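Local coordinates for protein putative dioxygenase (1H-3-hydroxy-4-oxoquinaldine 2,4-dioxygenase) (Mycobacteroides abscessus subsp. abscessus, PDB 6RA3) that cleaves the quinolone ring of the Pseudomonas quinolone signal PQS with dioxygen, giving N-octanoylanthranilate and carbon monoxide, on an alpha/beta-hydrolase fold, at residues W155-V168 with G242-Q254. Residues are numbered along the deposited sequence; the frame is centred on the assembly and turned at random.
Sequences WLAGTTNQAVLDHV and GGETHFPGIELPQ
Trp155 and His246 stack face to face with an offset: the indole five-membered ring and the imidazole have centroids 4.0 Å apart and planes 25° from parallel, with His246 CD2 over the indole face. Beside the stack, His246 N donates to Trp155 O (3.0 Å) in the carbonyl plane, on a lone pair, so Trp155 contacts both backbone and ring of the histidine. With CG anti to the backbone N (chi1 179°), the imidazole reaches the indole while ND1 hydrogen-bonds to Asp121 OD1. Next along, Phe247 puts CD2 against Val164 CG1 (3.6 Å) and CE2 against Val168 CG2. Ile250 CD1 sits over the face of the His167 ring, slightly off centre, a CH-pi contact; NE2 of that ring is hydrogen-bonded to His33 ND1. At the other end, Thr159 OG1 donates to Glu244 OE2 (2.9 Å) from above the carboxylate plane, while accepting from Asn161 N in an ST turn. Glu251 grips the backbone at Glu244 and Thr245: OE2 takes Glu244 N through its syn lone pair, and OE1 receives longer bonds from Thr245 N and OG1, above the carboxylate plane. Stack, backbone bond and Asp121 together limit how the imidazole can turn, consistent with His246 acting as proton donor/acceptor near substrate-binding His97.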
loop_
_atom_site.group_PDB
_atom_site.type_symbol
_atom_site.label_atom_id
_atom_site.label_comp_id
_atom_site.label_asym_id
_atom_site.label_seq_id
_atom_site.Cartn_x
_atom_site.Cartn_y
_atom_site.Cartn_z
ATOM N N TRP A 155 -0.048 -5.440 -28.939
ATOM C CA TRP A 155 0.457 -4.288 -28.190
ATOM C C TRP A 155 1.958 -4.412 -27.910
ATOM O O TRP A 155 2.695 -3.414 -27.949
ATOM C CB TRP A 155 -0.332 -4.163 -26.888
ATOM C CG TRP A 155 -1.760 -3.714 -27.075
ATOM C CD1 TRP A 155 -2.298 -3.113 -28.175
ATOM C CD2 TRP A 155 -2.829 -3.831 -26.123
ATOM N NE1 TRP A 155 -3.636 -2.845 -27.967
ATOM C CE2 TRP A 155 -3.984 -3.284 -26.718
ATOM C CE3 TRP A 155 -2.918 -4.348 -24.823
ATOM C CZ2 TRP A 155 -5.214 -3.231 -26.061
ATOM C CZ3 TRP A 155 -4.144 -4.304 -24.178
ATOM C CH2 TRP A 155 -5.275 -3.742 -24.802
ATOM N N LEU A 156 2.429 -5.629 -27.632
ATOM C CA LEU A 156 3.851 -5.873 -27.397
ATOM C C LEU A 156 4.657 -5.844 -28.693
ATOM O O LEU A 156 5.803 -5.374 -28.700
ATOM C CB LEU A 156 4.050 -7.234 -26.712
ATOM C CG LEU A 156 3.439 -7.463 -25.340
ATOM C CD1 LEU A 156 3.793 -8.844 -24.859
ATOM C CD2 LEU A 156 3.941 -6.402 -24.354
ATOM N N ALA A 157 4.095 -6.387 -29.775
ATOM C CA ALA A 157 4.762 -6.424 -31.076
ATOM C C ALA A 157 6.137 -7.080 -30.967
ATOM O O ALA A 157 7.096 -6.681 -31.629
ATOM C CB ALA A 157 4.876 -5.020 -31.664
ATOM N N GLY A 158 6.239 -8.093 -30.109
ATOM C CA GLY A 158 7.523 -8.713 -29.856
ATOM C C GLY A 158 8.597 -7.736 -29.393
ATOM O O GLY A 158 9.661 -7.646 -30.010
ATOM N N THR A 159 8.329 -6.992 -28.320
ATOM C CA THR A 159 9.316 -6.140 -27.666
ATOM C C THR A 159 10.120 -6.925 -26.616
ATOM O O THR A 159 9.705 -7.981 -26.140
ATOM C CB THR A 159 8.617 -4.952 -27.003
ATOM O OG1 THR A 159 9.580 -4.136 -26.324
ATOM C CG2 THR A 159 7.558 -5.438 -25.987
ATOM N N THR A 160 11.296 -6.396 -26.261
ATOM C CA THR A 160 12.053 -6.906 -25.116
ATOM C C THR A 160 12.182 -5.865 -24.001
ATOM O O THR A 160 12.929 -6.085 -23.038
ATOM C CB THR A 160 13.456 -7.409 -25.529
ATOM O OG1 THR A 160 14.213 -6.353 -26.138
ATOM C CG2 THR A 160 13.361 -8.590 -26.496
ATOM N N ASN A 161 11.472 -4.741 -24.099
ATOM C CA ASN A 161 11.500 -3.716 -23.058
ATOM C C ASN A 161 10.973 -4.260 -21.723
ATOM O O ASN A 161 9.789 -4.587 -21.597
ATOM C CB ASN A 161 10.686 -2.504 -23.517
ATOM C CG ASN A 161 10.673 -1.401 -22.504
ATOM O OD1 ASN A 161 9.995 -1.501 -21.482
ATOM N ND2 ASN A 161 11.408 -0.329 -22.778
ATOM N N GLN A 162 11.844 -4.356 -20.714
ATOM C CA GLN A 162 11.464 -4.996 -19.453
ATOM C C GLN A 162 10.348 -4.236 -18.740
ATOM O O GLN A 162 9.479 -4.860 -18.123
ATOM C CB GLN A 162 12.697 -5.132 -18.552
ATOM C CG GLN A 162 12.602 -6.204 -17.462
ATOM C CD GLN A 162 12.433 -7.611 -18.025
ATOM O OE1 GLN A 162 12.374 -7.802 -19.244
ATOM N NE2 GLN A 162 12.352 -8.601 -17.137
ATOM N N ALA A 163 10.334 -2.900 -18.829
ATOM C CA ALA A 163 9.243 -2.125 -18.236
ATOM C C ALA A 163 7.894 -2.515 -18.838
ATOM O O ALA A 163 6.922 -2.743 -18.108
ATOM C CB ALA A 163 9.494 -0.620 -18.415
ATOM N N VAL A 164 7.808 -2.564 -20.170
ATOM C CA VAL A 164 6.541 -2.888 -20.825
ATOM C C VAL A 164 6.155 -4.340 -20.544
ATOM O O VAL A 164 5.015 -4.632 -20.169
ATOM C CB VAL A 164 6.618 -2.600 -22.338
ATOM C CG1 VAL A 164 5.328 -3.031 -23.051
ATOM C CG2 VAL A 164 6.826 -1.131 -22.580
ATOM N N LEU A 165 7.106 -5.263 -20.691
ATOM C CA LEU A 165 6.833 -6.661 -20.385
ATOM C C LEU A 165 6.358 -6.831 -18.949
ATOM O O LEU A 165 5.326 -7.466 -18.705
ATOM C CB LEU A 165 8.076 -7.509 -20.626
ATOM C CG LEU A 165 8.447 -7.738 -22.085
ATOM C CD1 LEU A 165 9.679 -8.594 -22.130
ATOM C CD2 LEU A 165 7.295 -8.375 -22.872
ATOM N N ASP A 166 7.112 -6.292 -17.981
ATOM C CA ASP A 166 6.744 -6.456 -16.578
ATOM C C ASP A 166 5.362 -5.873 -16.302
ATOM O O ASP A 166 4.566 -6.468 -15.566
ATOM C CB ASP A 166 7.798 -5.810 -15.675
ATOM C CG ASP A 166 9.008 -6.709 -15.450
ATOM O OD1 ASP A 166 9.005 -7.867 -15.908
ATOM O OD2 ASP A 166 9.971 -6.256 -14.810
ATOM N N HIS A 167 5.043 -4.726 -16.905
ATOM C CA HIS A 167 3.761 -4.076 -16.649
ATOM C C HIS A 167 2.596 -4.917 -17.158
ATOM O O HIS A 167 1.548 -5.010 -16.500
ATOM C CB HIS A 167 3.749 -2.719 -17.312
ATOM C CG HIS A 167 2.442 -2.008 -17.217
ATOM N ND1 HIS A 167 2.076 -1.269 -16.112
ATOM C CD2 HIS A 167 1.429 -1.887 -18.103
ATOM C CE1 HIS A 167 0.876 -0.755 -16.313
ATOM N NE2 HIS A 167 0.469 -1.107 -17.518
ATOM N N VAL A 168 2.761 -5.532 -18.329
ATOM C CA VAL A 168 1.694 -6.332 -18.927
ATOM C C VAL A 168 1.561 -7.683 -18.224
ATOM O O VAL A 168 0.443 -8.131 -17.929
ATOM C CB VAL A 168 1.969 -6.499 -20.436
ATOM C CG1 VAL A 168 0.968 -7.462 -21.058
ATOM C CG2 VAL A 168 1.909 -5.164 -21.126
ATOM N N GLY A 242 8.492 5.938 -32.656
ATOM C CA GLY A 242 9.470 4.912 -32.976
ATOM C C GLY A 242 9.677 3.866 -31.904
ATOM O O GLY A 242 10.741 3.219 -31.870
ATOM N N GLY A 243 8.689 3.673 -31.007
ATOM C CA GLY A 243 8.757 2.576 -30.071
ATOM C C GLY A 243 8.204 1.309 -30.678
ATOM O O GLY A 243 7.538 1.335 -31.708
ATOM N N GLU A 244 8.497 0.184 -30.024
ATOM C CA GLU A 244 7.984 -1.092 -30.498
ATOM C C GLU A 244 6.546 -1.348 -30.067
ATOM O O GLU A 244 5.867 -2.176 -30.692
ATOM C CB GLU A 244 8.865 -2.233 -30.004
ATOM C CG GLU A 244 10.319 -2.161 -30.500
ATOM C CD GLU A 244 11.234 -3.066 -29.706
ATOM O OE1 GLU A 244 11.930 -3.892 -30.328
ATOM O OE2 GLU A 244 11.243 -2.959 -28.455
ATOM N N THR A 245 6.046 -0.622 -29.061
ATOM C CA THR A 245 4.880 -1.065 -28.322
ATOM C C THR A 245 3.806 0.014 -28.323
ATOM O O THR A 245 4.039 1.178 -28.656
ATOM C CB THR A 245 5.260 -1.441 -26.885
ATOM O OG1 THR A 245 5.332 -0.254 -26.083
ATOM C CG2 THR A 245 6.591 -2.150 -26.844
ATOM N N HIS A 246 2.615 -0.418 -27.939
ATOM C CA HIS A 246 1.440 0.394 -27.658
ATOM C C HIS A 246 1.605 1.215 -26.389
ATOM O O HIS A 246 0.684 1.955 -26.033
ATOM C CB HIS A 246 0.236 -0.580 -27.572
ATOM C CG HIS A 246 -1.106 0.036 -27.264
ATOM N ND1 HIS A 246 -1.640 1.094 -27.968
ATOM C CD2 HIS A 246 -2.063 -0.335 -26.374
ATOM C CE1 HIS A 246 -2.845 1.375 -27.502
ATOM N NE2 HIS A 246 -3.128 0.521 -26.535
ATOM N N PHE A 247 2.750 1.118 -25.702
ATOM C CA PHE A 247 2.943 1.719 -24.378
ATOM C C PHE A 247 4.101 2.715 -24.404
ATOM O O PHE A 247 5.143 2.488 -23.775
ATOM C CB PHE A 247 3.186 0.636 -23.326
ATOM C CG PHE A 247 2.029 -0.303 -23.168
ATOM C CD1 PHE A 247 0.843 0.136 -22.610
ATOM C CD2 PHE A 247 2.114 -1.614 -23.608
ATOM C CE1 PHE A 247 -0.232 -0.716 -22.486
ATOM C CE2 PHE A 247 1.037 -2.473 -23.478
ATOM C CZ PHE A 247 -0.127 -2.021 -22.920
ATOM N N PRO A 248 3.947 3.835 -25.110
ATOM C CA PRO A 248 5.062 4.792 -25.182
ATOM C C PRO A 248 5.419 5.392 -23.825
ATOM O O PRO A 248 6.607 5.590 -23.533
ATOM C CB PRO A 248 4.553 5.846 -26.173
ATOM C CG PRO A 248 3.066 5.736 -26.157
ATOM C CD PRO A 248 2.745 4.307 -25.817
ATOM N N GLY A 249 4.421 5.676 -22.982
ATOM C CA GLY A 249 4.687 6.194 -21.643
ATOM C C GLY A 249 5.511 5.266 -20.764
ATOM O O GLY A 249 6.207 5.727 -19.854
ATOM N N ILE A 250 5.461 3.963 -21.020
ATOM C CA ILE A 250 6.234 2.990 -20.259
ATOM C C ILE A 250 7.509 2.615 -20.987
ATOM O O ILE A 250 8.540 2.371 -20.360
ATOM C CB ILE A 250 5.401 1.718 -19.964
ATOM C CG1 ILE A 250 4.059 2.066 -19.320
ATOM C CG2 ILE A 250 6.229 0.742 -19.097
ATOM C CD1 ILE A 250 3.144 0.868 -19.129
ATOM N N GLU A 251 7.417 2.480 -22.313
ATOM C CA GLU A 251 8.585 2.100 -23.096
ATOM C C GLU A 251 9.577 3.252 -23.174
ATOM O O GLU A 251 10.789 3.030 -23.142
ATOM C CB GLU A 251 8.167 1.670 -24.499
ATOM C CG GLU A 251 9.299 1.024 -25.265
ATOM C CD GLU A 251 9.016 0.861 -26.742
ATOM O OE1 GLU A 251 7.950 1.304 -27.216
ATOM O OE2 GLU A 251 9.883 0.289 -27.428
ATOM N N LEU A 252 9.071 4.485 -23.268
ATOM C CA LEU A 252 9.897 5.685 -23.452
ATOM C C LEU A 252 9.495 6.786 -22.473
ATOM O O LEU A 252 9.072 7.880 -22.875
ATOM C CB LEU A 252 9.773 6.167 -24.896
ATOM C CG LEU A 252 10.315 5.142 -25.886
ATOM C CD1 LEU A 252 9.863 5.519 -27.280
ATOM C CD2 LEU A 252 11.836 5.102 -25.757
ATOM N N PRO A 253 9.633 6.534 -21.164
ATOM C CA PRO A 253 9.103 7.494 -20.180
ATOM C C PRO A 253 9.732 8.880 -20.259
ATOM O O PRO A 253 9.004 9.881 -20.202
ATOM C CB PRO A 253 9.398 6.803 -18.835
ATOM C CG PRO A 253 10.543 5.954 -19.090
ATOM C CD PRO A 253 10.360 5.432 -20.513
ATOM N N GLN A 254 11.055 8.991 -20.388
ATOM C CA GLN A 254 11.650 10.329 -20.413
ATOM C C GLN A 254 11.187 11.123 -21.637
ATOM O O GLN A 254 10.791 12.298 -21.533
ATOM C CB GLN A 254 13.173 10.226 -20.388
ATOM C CG GLN A 254 13.847 11.568 -20.616
ATOM C CD GLN A 254 15.116 11.716 -19.813
ATOM O OE1 GLN A 254 15.921 10.781 -19.716
ATOM N NE2 GLN A 254 15.302 12.895 -19.215
HETATM O O HOH W 1 11.232 1.488 -20.304
#